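Local coordinates for protein cadherin-5 (PDB 3PPE) that mediates calcium-dependent, mainly homophilic adhesion between endothelial cells, here seen in its first two extracellular cadherin domains, at residues A33-E38 and A73-R78; L24-G29 and S83-S88. One frame throughout, in Å; residues are numbered along the deposited sequence. Where two conformers were deposited one is given.

Interaction 1: A33-E38 and A73-R78; sequences AMYIIE and AHIIDR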
loop_
_atom_site.group_PDB
_atom_site.type_symbol
_atom_site.label_atom_id
_atom_site.label_comp_id
_atom_site.label_asym_id
_atom_site.label_seq_id
_atom_site.Cartn_x
_atom_site.Cartn_y
_atom_site.Cartn_z
ATOM N N ALA A 33 5.038 -23.161 6.367
ATOM C CA ALA A 33 5.942 -22.180 5.718
ATOM C C ALA A 33 5.886 -20.791 6.367
ATOM O O ALA A 33 4.814 -20.356 6.837
ATOM C CB ALA A 33 5.606 -22.059 4.253
ATOM N N MET A 34 7.045 -20.124 6.399
ATOM C CA MET A 34 7.163 -18.762 6.872
ATOM C C MET A 34 7.986 -17.926 5.890
ATOM O O MET A 34 9.033 -18.375 5.428
ATOM C CB MET A 34 7.904 -18.733 8.203
ATOM C CG MET A 34 7.149 -19.283 9.407
ATOM S SD MET A 34 8.323 -19.195 10.768
ATOM C CE MET A 34 9.863 -19.718 9.922
ATOM N N TYR A 35 7.531 -16.699 5.645
ATOM C CA TYR A 35 8.263 -15.707 4.886
ATOM C C TYR A 35 9.334 -15.093 5.775
ATOM O O TYR A 35 9.056 -14.684 6.899
ATOM C CB TYR A 35 7.309 -14.616 4.373
ATOM C CG TYR A 35 6.309 -15.094 3.361
ATOM C CD1 TYR A 35 5.021 -15.458 3.741
ATOM C CD2 TYR A 35 6.634 -15.162 2.003
ATOM C CE1 TYR A 35 4.082 -15.887 2.795
ATOM C CE2 TYR A 35 5.686 -15.600 1.043
ATOM C CZ TYR A 35 4.433 -15.969 1.443
ATOM O OH TYR A 35 3.503 -16.390 0.501
ATOM N N ILE A 36 10.571 -15.080 5.274
ATOM C CA ILE A 36 11.738 -14.552 5.993
ATOM C C ILE A 36 12.399 -13.553 5.056
ATOM O O ILE A 36 12.443 -13.775 3.834
ATOM C CB ILE A 36 12.756 -15.665 6.344
ATOM C CG1 ILE A 36 12.082 -16.808 7.128
ATOM C CG2 ILE A 36 13.904 -15.124 7.182
ATOM C CD1 ILE A 36 11.424 -16.368 8.472
ATOM N N ILE A 37 12.868 -12.433 5.599
ATOM C CA ILE A 37 13.605 -11.452 4.787
ATOM C C ILE A 37 14.992 -11.152 5.330
ATOM O O ILE A 37 15.233 -11.312 6.513
ATOM C CB ILE A 37 12.790 -10.111 4.586
ATOM C CG1 ILE A 37 12.406 -9.493 5.948
ATOM C CG2 ILE A 37 11.546 -10.383 3.771
ATOM C CD1 ILE A 37 11.721 -8.039 5.855
ATOM N N GLU A 38 15.893 -10.699 4.439
ATOM C CA GLU A 38 17.207 -10.255 4.790
ATOM C C GLU A 38 17.463 -9.047 3.915
ATOM O O GLU A 38 16.694 -8.784 3.006
ATOM C CB GLU A 38 18.253 -11.336 4.468
ATOM C CG GLU A 38 18.450 -11.549 2.993
ATOM C CD GLU A 38 19.543 -12.577 2.641
ATOM O OE1 GLU A 38 20.746 -12.268 2.764
ATOM O OE2 GLU A 38 19.182 -13.678 2.193
ATOM N N ALA A 73 13.845 -12.163 -0.262
ATOM C CA ALA A 73 12.788 -12.913 0.371
ATOM C C ALA A 73 13.073 -14.419 0.327
ATOM O O ALA A 73 13.639 -14.925 -0.636
ATOM C CB ALA A 73 11.444 -12.575 -0.304
ATOM N N HIS A 74 12.673 -15.123 1.383
ATOM C CA HIS A 74 12.660 -16.581 1.373
ATOM C C HIS A 74 11.304 -17.126 1.810
ATOM O O HIS A 74 10.387 -16.362 2.112
ATOM C CB HIS A 74 13.764 -17.132 2.277
ATOM C CG HIS A 74 15.057 -16.382 2.179
ATOM N ND1 HIS A 74 16.234 -16.977 1.778
ATOM C CD2 HIS A 74 15.357 -15.085 2.429
ATOM C CE1 HIS A 74 17.204 -16.079 1.787
ATOM N NE2 HIS A 74 16.698 -14.923 2.177
ATOM N N ILE A 75 11.184 -18.448 1.840
ATOM C CA ILE A 75 10.063 -19.101 2.503
ATOM C C ILE A 75 10.477 -20.445 3.093
ATOM O O ILE A 75 10.941 -21.331 2.376
ATOM C CB ILE A 75 8.883 -19.316 1.535
ATOM C CG1 ILE A 75 7.650 -19.804 2.299
ATOM C CG2 ILE A 75 9.264 -20.304 0.444
ATOM C CD1 ILE A 75 6.371 -19.754 1.490
ATOM N N ILE A 76 10.304 -20.589 4.402
ATOM C CA ILE A 76 11.020 -21.608 5.162
ATOM C C ILE A 76 10.052 -22.531 5.896
ATOM O O ILE A 76 9.101 -22.071 6.528
ATOM C CB ILE A 76 11.986 -20.978 6.181
ATOM C CG1 ILE A 76 12.979 -20.053 5.474
ATOM C CG2 ILE A 76 12.719 -22.060 6.960
ATOM C CD1 ILE A 76 13.815 -20.746 4.421
ATOM N N ASP A 77 10.300 -23.833 5.806
ATOM C CA ASP A 77 9.599 -24.805 6.635
ATOM C C ASP A 77 10.056 -24.723 8.088
ATOM O O ASP A 77 11.183 -25.097 8.416
ATOM C CB ASP A 77 9.812 -26.222 6.097
ATOM C CG ASP A 77 8.796 -27.209 6.636
ATOM O OD1 ASP A 77 8.369 -28.101 5.873
ATOM O OD2 ASP A 77 8.426 -27.094 7.823
ATOM N N ARG A 78 9.176 -24.232 8.954
ATOM C CA ARG A 78 9.542 -23.935 10.332
ATOM C C ARG A 78 9.637 -25.209 11.166
ATOM O O ARG A 78 10.089 -25.182 12.310
ATOM C CB ARG A 78 8.532 -22.971 10.959
ATOM C CG ARG A 78 7.129 -23.541 11.088
ATOM C CD ARG A 78 6.096 -22.435 11.242
ATOM N NE ARG A 78 5.517 -22.410 12.582
ATOM C CZ ARG A 78 6.121 -21.891 13.646
ATOM N NH1 ARG A 78 7.325 -21.351 13.530
ATOM N NH2 ARG A 78 5.518 -21.912 14.828
#
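An imidazole-carboxylate bond runs diagonally between the strands: NE2 of His-74 donates to OE2 of Glu-38 at 2.8 Å. OE2 receives it on its anti lone pair, within the ring plane, and carboxylate and imidazole lie nearly coplanar, 15° apart; the bond is bent, its N-H...O angle 131°. CG of Glu-38 sits between its backbone N and carbonyl carbon (chi1 69°), the chain extended beyond. The carbonyl O of Ile-36 also sits at the ring edge, 3.5 Å from CD2 of His-74, and accepts the backbone N-H of His-74. Further along, Met-34 and Ile-76 exchange two backbone bonds. Their side chains share a face with Ile-36 and His-74, where CG1 of Ile-36 meets CG1 of Ile-76 at 3.8 Å. Met-34 crosses Arg-78 at about a right angle, its SD 3.6 Å from NH1 of Arg-78. Toward the other face, CB of Ala-33 packs on CG1 of Ile-75 (3.6 Å), while CD1 of Ile-75 lies over one face of the Tyr-35 ring, offset toward its rim; Tyr-35 OH bonds Ser-26 N. An alanine in place of His-74 would probably leave Glu-38 OE2 without its imidazole partner and its carboxylate freer to turn. In the first cadherin domain, the edge strand 33-39 thus joins its neighbour by apolar contacts on both faces, and the carboxylate is likely to draw positive charge onto the imidazole.

Interaction 2: L24-G29 and S83-S88; sequences LTSSVG and SLEPPS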
loop_
_atom_site.group_PDB
_atom_site.type_symbol
_atom_site.label_atom_id
_atom_site.label_comp_id
_atom_site.label_asym_id
_atom_site.label_seq_id
_atom_site.Cartn_x
_atom_site.Cartn_y
_atom_site.Cartn_z
ATOM N N LEU A 24 4.599 -10.092 0.146
ATOM C CA LEU A 24 5.272 -11.166 -0.564
ATOM C C LEU A 24 4.300 -12.277 -0.888
ATOM O O LEU A 24 3.416 -12.551 -0.091
ATOM C CB LEU A 24 6.388 -11.750 0.318
ATOM C CG LEU A 24 7.566 -10.817 0.656
ATOM C CD1 LEU A 24 8.439 -11.534 1.710
ATOM C CD2 LEU A 24 8.345 -10.532 -0.631
ATOM N N THR A 25 4.480 -12.930 -2.037
ATOM C CA THR A 25 3.710 -14.146 -2.342
ATOM C C THR A 25 4.583 -15.229 -2.975
ATOM O O THR A 25 5.152 -15.020 -4.028
ATOM C CB THR A 25 2.499 -13.862 -3.268
ATOM O OG1 THR A 25 1.676 -12.830 -2.707
ATOM C CG2 THR A 25 1.636 -15.141 -3.458
ATOM N N SER A 26 4.678 -16.381 -2.310
ATOM C CA SER A 26 5.225 -17.610 -2.902
ATOM C C SER A 26 4.077 -18.550 -3.148
ATOM O O SER A 26 3.159 -18.604 -2.350
ATOM C CB SER A 26 6.164 -18.315 -1.932
ATOM O OG SER A 26 6.299 -19.695 -2.274
ATOM N N SER A 27 4.131 -19.288 -4.252
ATOM C CA SER A 27 3.087 -20.268 -4.571
ATOM C C SER A 27 3.153 -21.543 -3.744
ATOM O O SER A 27 2.228 -22.297 -4.049
ATOM C CB SER A 27 3.123 -20.565 -6.065
ATOM O OG SER A 27 4.238 -21.378 -6.373
ATOM N N VAL A 28 4.121 -21.891 -2.901
ATOM C CA VAL A 28 4.044 -23.112 -2.109
ATOM C C VAL A 28 2.908 -23.041 -1.094
ATOM O O VAL A 28 2.443 -21.957 -0.742
ATOM C CB VAL A 28 5.366 -23.387 -1.366
ATOM C CG1 VAL A 28 6.553 -23.072 -2.264
ATOM C CG2 VAL A 28 5.430 -22.576 -0.081
ATOM N N GLY A 29 2.465 -24.204 -0.626
ATOM C CA GLY A 29 1.212 -24.307 0.098
ATOM C C GLY A 29 1.391 -25.259 1.263
ATOM O O GLY A 29 0.421 -25.655 1.909
ATOM N N SER A 83 14.706 -24.560 3.292
ATOM C CA SER A 83 14.286 -23.565 2.312
ATOM C C SER A 83 13.407 -24.191 1.234
ATOM O O SER A 83 13.812 -25.138 0.560
ATOM C CB SER A 83 15.503 -22.894 1.674
ATOM O OG SER A 83 16.239 -22.154 2.632
ATOM N N LEU A 84 12.201 -23.654 1.076
ATOM C CA LEU A 84 11.229 -24.230 0.190
ATOM C C LEU A 84 11.277 -23.602 -1.228
ATOM O O LEU A 84 10.785 -24.189 -2.179
ATOM C CB LEU A 84 9.851 -24.059 0.824
ATOM C CG LEU A 84 9.236 -25.094 1.796
ATOM C CD1 LEU A 84 10.170 -26.190 2.416
ATOM C CD2 LEU A 84 8.363 -24.446 2.826
ATOM N N GLU A 85 11.900 -22.435 -1.365
ATOM C CA GLU A 85 12.013 -21.737 -2.629
ATOM C C GLU A 85 13.409 -21.198 -2.776
ATOM O O GLU A 85 14.092 -21.007 -1.768
ATOM C CB GLU A 85 11.076 -20.505 -2.643
ATOM C CG GLU A 85 9.582 -20.834 -2.596
ATOM C CD GLU A 85 8.986 -21.029 -3.983
ATOM O OE1 GLU A 85 9.711 -21.467 -4.893
ATOM O OE2 GLU A 85 7.785 -20.749 -4.146
ATOM N N PRO A 86 13.813 -20.890 -4.026
ATOM C CA PRO A 86 15.000 -20.082 -4.263
ATOM C C PRO A 86 14.726 -18.697 -3.674
ATOM O O PRO A 86 13.587 -18.259 -3.655
ATOM C CB PRO A 86 15.067 -19.989 -5.802
ATOM C CG PRO A 86 13.678 -20.261 -6.252
ATOM C CD PRO A 86 13.144 -21.264 -5.292
ATOM N N PRO A 87 15.737 -18.029 -3.153
ATOM C CA PRO A 87 15.446 -16.722 -2.585
ATOM C C PRO A 87 15.041 -15.725 -3.710
ATOM O O PRO A 87 15.283 -15.991 -4.887
ATOM C CB PRO A 87 16.768 -16.315 -1.919
ATOM C CG PRO A 87 17.841 -17.153 -2.593
ATOM C CD PRO A 87 17.154 -18.424 -3.070
ATOM N N SER A 88 14.416 -14.613 -3.371
ATOM C CA SER A 88 13.945 -13.697 -4.416
ATOM C C SER A 88 14.324 -12.272 -4.019
ATOM O O SER A 88 13.860 -11.764 -2.999
ATOM C CB SER A 88 12.427 -13.826 -4.592
ATOM O OG SER A 88 11.964 -12.944 -5.585
#
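Ser-26 of the loop 24-29 and Glu-85 of the segment 83-88 point at each other, and their side chains carry the one hydrogen bond between the two. OG of Ser-26 donates to OE2 of Glu-85 at 2.6 Å, and OE2 accepts through its anti lone pair, the side away from OE1. The hydroxyl stands anti to its own backbone N (chi1 159°), which also lets it accept from the backbone N-H of Val-28 at 3.2 Å. That bond is nearly straight, at 164°, and closes an ST turn, so OG is gripped on the loop side while it donates a hydrogen bond to the carboxylate. Glu-85 is folded rather than extended: its chain bends at chi2 (-89°), which swings CD out of line with the chain. CG and CD of Glu-85 both lie 3.5 Å from OG of Ser-26. Val-28 runs past Glu-85 in the opposite sense, and its CG1 branch lies beside the carboxylate, 3.2 Å from OE2 and 3.6 Å from CD of Glu-85. The same methyl approaches the carbonyl O of Leu-84 at 4.4 Å. Thus one oxygen of the acid has a hydroxyl and a methyl as neighbours within this pair of segments. It has a further partner in the assembly: the amino group of Asp-1 of the second subunit bonds OE2, while Trp-2 of that subunit packs on Glu-85 and bonds Pro-86 O. This matches the swapped N-terminal strand of classical cadherin dimers. The carboxylate therefore joins the two segments within the first domain and offers negative charge that probably helps hold the partner's charged N-terminus.

Both contacts lie in the first cadherin domain, with interaction 1 nested along the chain inside the loop closed by interaction 2. They meet at strand 68-77, which pairs with 33-39 on one flank and with 82-95 on the other; Ile-75 packs on Glu-85 between them. Interaction 1 is partly buried, buries 613 Å² and depends on backbone pairing and apolar side chains, with polar or charged groups at its ends. Interaction 2 is a surface contact of 158 Å² without regular pairing, made chiefly by side chains. Both touch the second subunit: interaction 1 by packing against Trp-2 of that subunit, interaction 2 also through hydrogen bonds.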